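PDB 2YOY: Rbam17540 from Bacillus amyloliquefaciens, which probably cleaves cellulose oxidatively as a copper-dependent lytic polysaccharide monooxygenase of the CBM33 type. Local coordinates for residues Asp137-Leu140 / Thr141-Ile144. Numbering follows the deposited sequence.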
loop_
_atom_site.group_PDB
_atom_site.type_symbol
_atom_site.label_atom_id
_atom_site.label_comp_id
_atom_site.label_asym_id
_atom_site.label_seq_id
_atom_site.Cartn_x
_atom_site.Cartn_y
_atom_site.Cartn_z
ATOM N N ASP A 137 0.388 16.991 2.303
ATOM C CA ASP A 137 1.705 17.231 2.879
ATOM C C ASP A 137 1.679 18.152 4.091
ATOM O O ASP A 137 2.733 18.435 4.651
ATOM C CB ASP A 137 2.718 17.692 1.811
ATOM C CG ASP A 137 2.290 18.946 1.068
ATOM O OD1 ASP A 137 1.207 19.500 1.339
ATOM O OD2 ASP A 137 3.059 19.368 0.190
ATOM N N THR A 138 0.501 18.552 4.562
ATOM C CA THR A 138 0.428 19.103 5.914
ATOM C C THR A 138 0.490 18.013 7.017
ATOM O O THR A 138 0.545 18.341 8.189
ATOM C CB THR A 138 -0.795 20.009 6.151
ATOM O OG1 THR A 138 -1.992 19.223 6.151
ATOM C CG2 THR A 138 -0.873 21.104 5.108
ATOM N N ASN A 139 0.452 16.728 6.642
ATOM C CA ASN A 139 0.682 15.629 7.586
ATOM C C ASN A 139 1.366 14.466 6.856
ATOM O O ASN A 139 0.715 13.496 6.515
ATOM C CB ASN A 139 -0.639 15.174 8.229
ATOM C CG ASN A 139 -0.429 14.212 9.375
ATOM O OD1 ASN A 139 0.721 13.955 9.779
ATOM N ND2 ASN A 139 -1.506 13.703 9.927
ATOM N N LEU A 140 2.679 14.574 6.654
ATOM C CA LEU A 140 3.467 13.596 5.871
ATOM C C LEU A 140 3.597 12.205 6.477
ATOM O O LEU A 140 3.616 11.192 5.743
ATOM C CB LEU A 140 4.886 14.125 5.644
ATOM C CG LEU A 140 4.972 15.268 4.634
ATOM C CD1 LEU A 140 6.299 15.994 4.811
ATOM C CD2 LEU A 140 4.799 14.783 3.206
ATOM N N THR A 141 3.687 12.158 7.797
ATOM C CA THR A 141 4.082 10.947 8.540
ATOM C C THR A 141 3.060 10.637 9.621
ATOM O O THR A 141 2.677 11.525 10.373
ATOM C CB THR A 141 5.454 11.180 9.202
ATOM O OG1 THR A 141 6.445 11.368 8.193
ATOM C CG2 THR A 141 5.884 10.006 10.081
ATOM N N HIS A 142 2.587 9.380 9.671
ATOM C CA HIS A 142 1.569 8.952 10.584
ATOM C C HIS A 142 2.105 7.916 11.560
ATOM O O HIS A 142 2.847 7.023 11.165
ATOM C CB HIS A 142 0.426 8.316 9.779
ATOM C CG HIS A 142 -0.054 9.204 8.685
ATOM N ND1 HIS A 142 -0.285 8.751 7.412
ATOM C CD2 HIS A 142 -0.235 10.546 8.645
ATOM C CE1 HIS A 142 -0.646 9.755 6.645
ATOM N NE2 HIS A 142 -0.602 10.863 7.360
ATOM N N LYS A 143 1.672 8.009 12.810
ATOM C CA LYS A 143 2.075 7.056 13.869
ATOM C C LYS A 143 0.942 6.116 14.071
ATOM O O LYS A 143 -0.115 6.523 14.488
ATOM C CB LYS A 143 2.300 7.824 15.160
ATOM C CG LYS A 143 2.838 7.000 16.314
ATOM C CD LYS A 143 3.007 7.919 17.515
ATOM C CE LYS A 143 3.366 7.171 18.781
ATOM N NZ LYS A 143 3.056 8.032 19.942
ATOM N N ILE A 144 1.188 4.865 13.707
ATOM C CA ILE A 144 0.207 3.816 13.698
ATOM C C ILE A 144 0.734 2.660 14.566
ATOM O O ILE A 144 1.920 2.238 14.468
ATOM C CB ILE A 144 -0.011 3.361 12.273
ATOM C CG1 ILE A 144 -0.527 4.490 11.355
ATOM C CG2 ILE A 144 -0.983 2.185 12.189
ATOM C CD1 ILE A 144 -1.925 5.007 11.641
#
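The carbonyl oxygen of Asn-139 receives a weak hydrogen bond from the imidazole of His-142, NE2 to O 3.1 Å, bent to 128° at the hydrogen. The bond spans three residues where the loop after strand 123-130 runs into strand 141-146. CG of His-142 stands beside its own backbone N (chi1 -52°), which tips the ring back along the chain so that NE2 reaches the loop. The side-chain amide of Asn-139 meets the same ring: its CG lies at the imidazole edge, in the ring plane, 3.7 Å from CD2, and the amide and ring planes stand nearly upright to each other, 85° apart. A trans chi1 of -170° holds this amide beside the Asn-139 carbonyl carbon, so the amide and the carbonyl oxygen of one residue both approach the same imidazole. The other ring nitrogen, ND1, is hydrogen-bonded to Tyr-105 OH, while Trp-92 and Trp-103 also meet the ring. Thr-141 OG1 is hydrogen-bonded to Thr-91 OG1 of strand 86-94. Backbone hydrogen bonds of Leu-140 with Trp-92 and of His-142 with Phe-90 join this edge strand to strand 86-94 in the three-stranded sheet of the immunoglobulin-like LPMO core. His-142 is not a copper ligand here; those are His-1 and His-98. With NE2 donating to the loop, and if the ring is neutral, ND1 would probably accept a hydrogen bond from the Tyr-105 hydroxyl, an arrangement in which the buried imidazole links the loop, weakly, to Tyr-105.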